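Local coordinates for putative diflavin flavoprotein A 3 (Synechocystis sp., PDB 6H0C) that probably transfers electrons from NADH to oxygen, reducing it to water, here as its flavodiiron core of metallo-hydrolase-like and flavodoxin-like domains, at residues E302-G305 with K306-G309; N268-T271 with L272-I276; Y235-R238 with E239-N243; T384-M387 with C388-A391. All coordinates share one frame; numbering follows the deposited sequence.

Contact 1. Residues E302-G305 with K306-G309; sequences EAIG and KSAG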
loop_
_atom_site.group_PDB
_atom_site.type_symbol
_atom_site.label_atom_id
_atom_site.label_comp_id
_atom_site.label_asym_id
_atom_site.label_seq_id
_atom_site.Cartn_x
_atom_site.Cartn_y
_atom_site.Cartn_z
ATOM N N GLU A 302 -2.471 7.978 20.194
ATOM C CA GLU A 302 -2.015 6.660 20.652
ATOM C C GLU A 302 -0.613 6.347 20.141
ATOM O O GLU A 302 0.211 5.788 20.861
ATOM C CB GLU A 302 -2.980 5.555 20.209
ATOM C CG GLU A 302 -4.402 5.695 20.744
ATOM C CD GLU A 302 -4.477 5.759 22.268
ATOM O OE1 GLU A 302 -5.079 4.839 22.869
ATOM O OE2 GLU A 302 -3.958 6.731 22.863
ATOM N N ALA A 303 -0.351 6.696 18.888
ATOM C CA ALA A 303 0.962 6.461 18.319
ATOM C C ALA A 303 2.010 7.252 19.100
ATOM O O ALA A 303 3.019 6.692 19.529
ATOM C CB ALA A 303 0.984 6.834 16.845
ATOM N N ILE A 304 1.760 8.546 19.300
ATOM C CA ILE A 304 2.694 9.412 20.017
ATOM C C ILE A 304 2.838 8.970 21.482
ATOM O O ILE A 304 3.917 9.069 22.082
ATOM C CB ILE A 304 2.252 10.888 19.959
ATOM C CG1 ILE A 304 2.375 11.437 18.531
ATOM C CG2 ILE A 304 3.086 11.732 20.918
ATOM C CD1 ILE A 304 3.779 11.340 17.955
ATOM N N GLY A 305 1.746 8.465 22.045
ATOM C CA GLY A 305 1.743 7.964 23.406
ATOM C C GLY A 305 2.630 6.744 23.629
ATOM O O GLY A 305 3.096 6.523 24.748
ATOM N N LYS A 306 2.871 5.949 22.586
ATOM C CA LYS A 306 3.715 4.765 22.753
ATOM C C LYS A 306 5.078 4.857 22.040
ATOM O O LYS A 306 5.889 3.935 22.133
ATOM C CB LYS A 306 2.956 3.506 22.296
ATOM C CG LYS A 306 3.042 3.170 20.818
ATOM C CD LYS A 306 2.176 1.942 20.487
ATOM C CE LYS A 306 2.395 1.434 19.050
ATOM N NZ LYS A 306 2.016 2.434 18.003
ATOM N N SER A 307 5.352 5.968 21.358
ATOM C CA SER A 307 6.588 6.061 20.576
ATOM C C SER A 307 7.756 6.639 21.367
ATOM O O SER A 307 7.565 7.398 22.319
ATOM C CB SER A 307 6.374 6.901 19.310
ATOM O OG SER A 307 6.039 8.246 19.632
ATOM N N ALA A 308 8.964 6.271 20.952
ATOM C CA ALA A 308 10.191 6.801 21.533
ATOM C C ALA A 308 10.689 7.969 20.693
ATOM O O ALA A 308 11.477 8.800 21.152
ATOM C CB ALA A 308 11.259 5.709 21.627
ATOM N N GLY A 309 10.237 8.008 19.445
ATOM C CA GLY A 309 10.549 9.102 18.547
ATOM C C GLY A 309 9.408 9.266 17.562
ATOM O O GLY A 309 8.592 8.357 17.408
HETATM O O HOH W 1 3.538 4.615 17.671
HETATM O O HOH W 2 5.941 7.890 24.217
#
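Lys306 folds back along the last turn of helix 297-306. Its CG sits between the backbone N and the carbonyl carbon (chi1 87°), which lays the aliphatic chain over the carbonyl oxygens of the turn: CG comes 3.8 Å from Ala303 O. The chain then runs extended to CE and bends only at its last torsion (-62°), bringing NZ back to a water at 2.7 Å, and that water donates to Ala303 O at 2.8 Å. NZ also bonds to Thr288 OG1 on strand 286-291. On the backbone, Lys306 N bonds to Ala303 O at 3.1 Å and only weakly to Glu302 O, which suggests a tightening of the last turn towards 3-10 spacing; the donor stands well above the Ala303 carbonyl plane.

Ser307 has the same kind of rotamer (chi1 63°), which turns OG back over the helix end, 3.3 Å from Ile304 O and 4.2 Å from Ile304 CD1. The hydroxyl is hydrogen-bonded to Gln340 OE1, while Ile304 O receives long, weak bonds from Ser307 N and Gln340 NE2. Carbonyls at the closing turn thus draw on a mixture of amide, water and side-chain donors, consistent with a helix handing over to strand 309-313.

Contact 2. Residues N268-T271 with L272-I276; sequences NTST and LAQAI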
loop_
_atom_site.group_PDB
_atom_site.type_symbol
_atom_site.label_atom_id
_atom_site.label_comp_id
_atom_site.label_asym_id
_atom_site.label_seq_id
_atom_site.Cartn_x
_atom_site.Cartn_y
_atom_site.Cartn_z
ATOM N N ASN A 268 5.698 11.749 -3.917
ATOM C CA ASN A 268 7.132 11.692 -3.642
ATOM C C ASN A 268 7.464 11.626 -2.152
ATOM O O ASN A 268 8.390 10.920 -1.755
ATOM C CB ASN A 268 7.842 12.883 -4.280
ATOM C CG ASN A 268 8.006 12.718 -5.778
ATOM O OD1 ASN A 268 8.010 11.603 -6.285
ATOM N ND2 ASN A 268 8.146 13.824 -6.489
ATOM N N THR A 269 6.712 12.357 -1.332
ATOM C CA THR A 269 6.969 12.365 0.104
ATOM C C THR A 269 6.675 10.990 0.676
ATOM O O THR A 269 7.379 10.515 1.566
ATOM C CB THR A 269 6.132 13.420 0.843
ATOM O OG1 THR A 269 6.591 14.732 0.486
ATOM C CG2 THR A 269 6.288 13.239 2.333
ATOM N N SER A 270 5.639 10.344 0.151
ATOM C CA SER A 270 5.295 9.002 0.599
ATOM C C SER A 270 6.407 8.015 0.263
ATOM O O SER A 270 6.758 7.165 1.078
ATOM C CB SER A 270 3.989 8.536 -0.024
ATOM O OG SER A 270 3.801 7.154 0.246
ATOM N N THR A 271 6.954 8.130 -0.943
ATOM C CA THR A 271 8.086 7.303 -1.351
ATOM C C THR A 271 9.261 7.437 -0.364
ATOM O O THR A 271 9.857 6.440 0.047
ATOM C CB THR A 271 8.534 7.671 -2.773
ATOM O OG1 THR A 271 7.442 7.437 -3.672
ATOM C CG2 THR A 271 9.731 6.838 -3.206
ATOM N N LEU A 272 9.574 8.668 0.033
ATOM C CA LEU A 272 10.641 8.907 1.008
ATOM C C LEU A 272 10.301 8.214 2.315
ATOM O O LEU A 272 11.153 7.576 2.943
ATOM C CB LEU A 272 10.848 10.406 1.258
ATOM C CG LEU A 272 11.165 11.302 0.052
ATOM C CD1 LEU A 272 11.415 12.739 0.508
ATOM C CD2 LEU A 272 12.354 10.770 -0.741
ATOM N N ALA A 273 9.038 8.341 2.710
ATOM C CA ALA A 273 8.577 7.816 3.987
ATOM C C ALA A 273 8.791 6.311 4.085
ATOM O O ALA A 273 9.204 5.812 5.137
ATOM C CB ALA A 273 7.104 8.157 4.197
ATOM N N GLN A 274 8.509 5.587 3.000
ATOM C CA GLN A 274 8.634 4.128 3.045
ATOM C C GLN A 274 10.106 3.760 3.172
ATOM O O GLN A 274 10.457 2.797 3.868
ATOM C CB GLN A 274 8.015 3.462 1.811
ATOM C CG GLN A 274 6.647 4.023 1.404
ATOM C CD GLN A 274 5.668 4.180 2.569
ATOM O OE1 GLN A 274 5.642 3.377 3.504
ATOM N NE2 GLN A 274 4.853 5.226 2.508
ATOM N N ALA A 275 10.967 4.544 2.525
ATOM C CA ALA A 275 12.412 4.305 2.600
ATOM C C ALA A 275 12.937 4.521 4.019
ATOM O O ALA A 275 13.685 3.694 4.549
ATOM C CB ALA A 275 13.153 5.199 1.621
ATOM N N ILE A 276 12.544 5.628 4.636
ATOM C CA ILE A 276 12.937 5.896 6.019
ATOM C C ILE A 276 12.425 4.808 6.973
ATOM O O ILE A 276 13.165 4.331 7.835
ATOM C CB ILE A 276 12.438 7.278 6.482
ATOM C CG1 ILE A 276 13.144 8.376 5.675
ATOM C CG2 ILE A 276 12.658 7.464 7.980
ATOM C CD1 ILE A 276 12.568 9.753 5.885
#
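Gln274 and Ser270 make the side-chain bond of this turn, i to i+4 apart at the start of helix 268-281, the crossover helix between strands 257-262 and 286-291 in a beta-alpha-beta unit of the flavodoxin-like domain. Ser270 OG points away from its own backbone N (chi1 170°), and the Gln274 chain bends at chi2 (-47°) to curl back along the helix. NE2 then gives a hydrogen to Ser270 OG at 3.2 Å, with the hydroxyl oxygen close to the amide plane. The same NE2 makes a weaker, more bent bond to Ser270 O, which already takes Gln274 N at 3.0 Å.

The main-chain bonds are those of an alpha-helix: Leu272 N to Asn268 O at 3.1 Å, Ala273 N to Thr269 O at 3.0 Å, and a weak one from Ala275 N to Thr271 O.

Aliphatic carbons also approach backbone carbonyls closely, Leu272 CG 3.3 Å from Asn268 O and Ala273 CB 3.3 Å from Ser270 O. Apolar packing is left to Leu272 on Phe345 and Val376 of neighbouring strands.

Ser270 OG is bonded to Ala265 O as well, in the loop before the helix. The buried hydroxyl and NE2 thus both have partners, which probably restricts the rotation of the amide.

Contact 3. Residues Y235-R238 with E239-N243; sequences YGLR and ELTRN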
loop_
_atom_site.group_PDB
_atom_site.type_symbol
_atom_site.label_atom_id
_atom_site.label_comp_id
_atom_site.label_asym_id
_atom_site.label_seq_id
_atom_site.Cartn_x
_atom_site.Cartn_y
_atom_site.Cartn_z
ATOM N N TYR A 235 0.425 -23.103 -3.049
ATOM C CA TYR A 235 1.303 -24.067 -2.421
ATOM C C TYR A 235 1.970 -23.510 -1.174
ATOM O O TYR A 235 2.281 -24.262 -0.249
ATOM C CB TYR A 235 2.340 -24.538 -3.431
ATOM C CG TYR A 235 1.679 -25.121 -4.647
ATOM C CD1 TYR A 235 1.091 -26.378 -4.596
ATOM C CD2 TYR A 235 1.613 -24.411 -5.838
ATOM C CE1 TYR A 235 0.471 -26.925 -5.699
ATOM C CE2 TYR A 235 0.994 -24.951 -6.949
ATOM C CZ TYR A 235 0.425 -26.212 -6.870
ATOM O OH TYR A 235 -0.197 -26.767 -7.965
ATOM N N GLY A 236 2.172 -22.196 -1.138
ATOM C CA GLY A 236 2.800 -21.571 0.015
ATOM C C GLY A 236 1.838 -20.885 0.968
ATOM O O GLY A 236 2.264 -20.152 1.867
ATOM N N LEU A 237 0.541 -21.129 0.782
ATOM C CA LEU A 237 -0.491 -20.385 1.502
ATOM C C LEU A 237 -0.361 -20.524 3.025
ATOM O O LEU A 237 -0.233 -19.520 3.732
ATOM C CB LEU A 237 -1.887 -20.828 1.044
ATOM C CG LEU A 237 -3.072 -19.974 1.530
ATOM C CD1 LEU A 237 -4.269 -20.078 0.596
ATOM C CD2 LEU A 237 -3.478 -20.361 2.951
ATOM N N ARG A 238 -0.373 -21.751 3.531
ATOM C CA ARG A 238 -0.308 -21.941 4.982
ATOM C C ARG A 238 1.011 -21.454 5.554
ATOM O O ARG A 238 1.035 -20.748 6.567
ATOM C CB ARG A 238 -0.537 -23.409 5.359
ATOM C CG ARG A 238 -1.989 -23.818 5.222
ATOM C CD ARG A 238 -2.219 -25.244 5.671
ATOM N NE ARG A 238 -3.589 -25.673 5.405
ATOM C CZ ARG A 238 -4.101 -26.834 5.807
ATOM N NH1 ARG A 238 -3.357 -27.688 6.500
ATOM N NH2 ARG A 238 -5.358 -27.140 5.516
ATOM N N GLU A 239 2.105 -21.811 4.896
ATOM C CA GLU A 239 3.411 -21.466 5.419
ATOM C C GLU A 239 3.605 -19.957 5.412
ATOM O O GLU A 239 4.144 -19.397 6.357
ATOM C CB GLU A 239 4.507 -22.152 4.619
ATOM C CG GLU A 239 5.876 -22.001 5.217
ATOM C CD GLU A 239 6.861 -23.027 4.669
ATOM O OE1 GLU A 239 7.972 -23.118 5.224
ATOM O OE2 GLU A 239 6.530 -23.738 3.687
ATOM N N LEU A 240 3.151 -19.289 4.359
ATOM C CA LEU A 240 3.317 -17.843 4.297
ATOM C C LEU A 240 2.437 -17.182 5.350
ATOM O O LEU A 240 2.833 -16.194 5.972
ATOM C CB LEU A 240 2.985 -17.300 2.902
ATOM C CG LEU A 240 3.111 -15.778 2.727
ATOM C CD1 LEU A 240 4.486 -15.270 3.158
ATOM C CD2 LEU A 240 2.803 -15.363 1.283
ATOM N N THR A 241 1.244 -17.730 5.561
ATOM C CA THR A 241 0.345 -17.156 6.554
ATOM C C THR A 241 0.956 -17.267 7.960
ATOM O O THR A 241 0.974 -16.288 8.707
ATOM C CB THR A 241 -1.026 -17.827 6.516
ATOM O OG1 THR A 241 -1.572 -17.689 5.201
ATOM C CG2 THR A 241 -1.970 -17.162 7.504
ATOM N N ARG A 242 1.480 -18.442 8.308
ATOM C CA ARG A 242 2.160 -18.633 9.594
ATOM C C ARG A 242 3.359 -17.678 9.752
ATOM O O ARG A 242 3.586 -17.127 10.827
ATOM C CB ARG A 242 2.615 -20.092 9.755
ATOM C CG ARG A 242 1.486 -21.132 9.755
ATOM C CD ARG A 242 1.980 -22.547 10.149
ATOM N NE ARG A 242 3.126 -23.015 9.350
ATOM C CZ ARG A 242 3.043 -23.844 8.305
ATOM N NH1 ARG A 242 1.862 -24.314 7.916
ATOM N NH2 ARG A 242 4.142 -24.210 7.643
ATOM N N ASN A 243 4.115 -17.478 8.678
ATOM C CA ASN A 243 5.215 -16.518 8.683
ATOM C C ASN A 243 4.748 -15.079 8.966
ATOM O O ASN A 243 5.348 -14.373 9.779
ATOM C CB ASN A 243 5.971 -16.571 7.352
ATOM C CG ASN A 243 7.082 -17.635 7.341
ATOM O OD1 ASN A 243 8.262 -17.320 7.475
ATOM N ND2 ASN A 243 6.699 -18.889 7.179
HETATM O O HOH W 3 4.796 -24.279 1.712
HETATM O O HOH W 4 2.280 -23.956 2.939
#
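Glu239 sets its CB 4.1 Å from Gly236 O, one turn back. Two waters tie it further to Tyr235 O: one also accepts from Glu239 N, at 2.9 Å, and the other donates to Glu239 OE2, which the extended glutamate chain carries outward.

Leu240 follows, its N bonded at 2.8 Å to the carbonyl of Gly236, the N-cap residue; its CB lies close to the same oxygen, at 3.1 Å.

Thr241 faces back towards Leu237. Its OG1, anti to the carbonyl carbon (chi1 -58°), donates to Leu237 O at 2.7 Å, while Thr241 N reaches that oxygen at 3.0 Å from the other face of the carbonyl. One acceptor is therefore gripped twice by a single residue. The Thr241 and Leu237 side chains lie side by side, with Leu237 CD2 near OG1.

Arg242 N bonds almost straight to Arg238 O. A bend at chi3 (-53°) folds the guanidinium back over the turn, so that Arg238 O and Glu239 CA lie under one face, toward its rim, and NH1 comes 3.6 Å from Arg238 CB.

Asn243 closes the stretch: its ND2 bonds to Glu239 O at 2.7 Å, with that oxygen in the plane of the amide, while Asn243 N reaches the same acceptor from the opposite face of the carbonyl.

This is the start of helix 237-253, which follows strand 224-227 in the chain and precedes strand 257-262. Tyr225 OH of the former strand bonds to Thr241 OG1, Asp185 holds the amides of Tyr235 and Gly236, and Trp188 packs on Glu239 and Asn243.

Contact 4. Residues T384-M387 with C388-A391; sequences TLKM and CEEA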
loop_
_atom_site.group_PDB
_atom_site.type_symbol
_atom_site.label_atom_id
_atom_site.label_comp_id
_atom_site.label_asym_id
_atom_site.label_seq_id
_atom_site.Cartn_x
_atom_site.Cartn_y
_atom_site.Cartn_z
ATOM N N THR A 384 18.668 8.543 -3.518
ATOM C CA THR A 384 17.711 9.181 -2.607
ATOM C C THR A 384 17.192 8.171 -1.600
ATOM O O THR A 384 17.253 8.390 -0.396
ATOM C CB THR A 384 16.494 9.772 -3.337
ATOM O OG1 THR A 384 16.920 10.695 -4.340
ATOM C CG2 THR A 384 15.596 10.491 -2.352
ATOM N N LEU A 385 16.683 7.056 -2.116
ATOM C CA LEU A 385 16.108 6.013 -1.279
ATOM C C LEU A 385 17.132 5.474 -0.293
ATOM O O LEU A 385 16.813 5.259 0.872
ATOM C CB LEU A 385 15.562 4.870 -2.133
ATOM C CG LEU A 385 14.445 5.208 -3.121
ATOM C CD1 LEU A 385 14.016 3.958 -3.883
ATOM C CD2 LEU A 385 13.281 5.815 -2.384
ATOM N N LYS A 386 18.362 5.261 -0.758
ATOM C CA LYS A 386 19.396 4.677 0.091
ATOM C C LYS A 386 19.780 5.641 1.205
ATOM O O LYS A 386 20.027 5.230 2.340
ATOM C CB LYS A 386 20.624 4.294 -0.733
ATOM C CG LYS A 386 20.320 3.330 -1.872
ATOM C CD LYS A 386 19.714 2.027 -1.363
ATOM C CE LYS A 386 20.735 1.206 -0.590
ATOM N NZ LYS A 386 20.159 -0.075 -0.104
ATOM N N MET A 387 19.818 6.926 0.872
ATOM C CA MET A 387 20.092 7.968 1.859
ATOM C C MET A 387 18.992 8.006 2.924
ATOM O O MET A 387 19.277 8.034 4.119
ATOM C CB MET A 387 20.234 9.334 1.172
ATOM C CG MET A 387 20.328 10.513 2.131
ATOM S SD MET A 387 18.726 11.200 2.616
ATOM C CE MET A 387 18.291 12.194 1.187
ATOM N N CYS A 388 17.735 7.992 2.490
ATOM C CA CYS A 388 16.611 7.964 3.424
ATOM C C CYS A 388 16.626 6.711 4.308
ATOM O O CYS A 388 16.392 6.783 5.518
ATOM C CB CYS A 388 15.285 8.049 2.664
ATOM S SG CYS A 388 14.991 9.658 1.906
ATOM N N GLU A 389 16.890 5.565 3.693
ATOM C CA GLU A 389 16.982 4.315 4.426
ATOM C C GLU A 389 18.063 4.445 5.492
ATOM O O GLU A 389 17.870 4.041 6.637
ATOM C CB GLU A 389 17.270 3.153 3.464
ATOM C CG GLU A 389 17.368 1.783 4.116
ATOM C CD GLU A 389 17.467 0.647 3.099
ATOM O OE1 GLU A 389 17.396 -0.531 3.506
ATOM O OE2 GLU A 389 17.616 0.927 1.892
ATOM N N GLU A 390 19.190 5.050 5.115
ATOM C CA GLU A 390 20.322 5.191 6.027
ATOM C C GLU A 390 19.988 6.144 7.165
ATOM O O GLU A 390 20.388 5.925 8.306
ATOM C CB GLU A 390 21.563 5.678 5.281
ATOM C CG GLU A 390 22.838 5.466 6.059
ATOM C CD GLU A 390 23.092 3.998 6.352
ATOM O OE1 GLU A 390 23.579 3.685 7.462
ATOM O OE2 GLU A 390 22.805 3.160 5.466
ATOM N N ALA A 391 19.246 7.203 6.850
ATOM C CA ALA A 391 18.769 8.137 7.870
ATOM C C ALA A 391 17.863 7.430 8.885
ATOM O O ALA A 391 17.970 7.659 10.094
ATOM C CB ALA A 391 18.032 9.305 7.223
HETATM O O HOH W 5 21.599 2.544 3.045
#
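Helix 382-404, the last helix of the flavodoxin-like domain, carries this contact in its first turns. Lys386 and Glu389 form a salt bridge along the helix, an i to i+3 pair, the lysine exposed and the glutamate largely covered. The two side chains lie side by side and point the same way. Lys386 bends at chi2 and chi3 (-59° and -69°), which doubles its chain back so that NZ stands 3.4 Å from Glu389 OE2, a weak hydrogen bond; its CD and CE pass near the same oxygen. The glutamate runs extended, and its other oxygen, OE1, makes a salt bridge to Lys282, so the carboxylate is shared by two lysines.

On another side of the helix, Met387 and Cys388 bring sulfur to sulfur. Met387 bends at chi2 and chi3, and SD comes 4.1 Å from Cys388 SG and 3.4 Å from Cys388 N. Cys388 SG also lies 3.5 Å from Thr384 O.

Backbone bonds continue throughout: Cys388 N to Thr384 O at 3.0 Å, Glu389 N to Leu385 O at 2.8 Å, and Ala391 N to Met387 O at 2.9 Å. Glu390 N donates to Lys386 O, an oxygen that also accepts from a water donating in turn to Glu390 OE2.

Buried Ala391 packs on Ile374 of strand 368-377, which the exposed Met387 also reaches, and Thr384 lies against Val376 of the same strand; the cysteine faces Ala275 and Ile276 of helix 268-281. An amphipathic helix covering one side of a central parallel sheet is the arrangement typical of the flavodoxin-like alpha/beta sandwich.

How the contacts relate
Contacts 1, 2 and 4 lie in the flavodoxin-like domain, whereas contact 3 stands about 19 Å away from each of them by nearest atoms. Contacts 2 and 4 touch: Leu272 CD2 meets Thr384 CG2 at 3.6 Å, and Ala275 CB meets Cys388 CB at 3.7 Å, so the two helices pack directly. Contact 2 is the buried one, and several of its polar groups find partners within the helix and in the loop before it. Contacts 1, 3 and 4 are only partly buried and use water. Helix position also divides them: contact 1 closes a helix with some weak bonds and a water bridge, contacts 2 and 3 lie at helix starts, the latter from a glycine cap, and contact 4 holds early turns with a salt bridge.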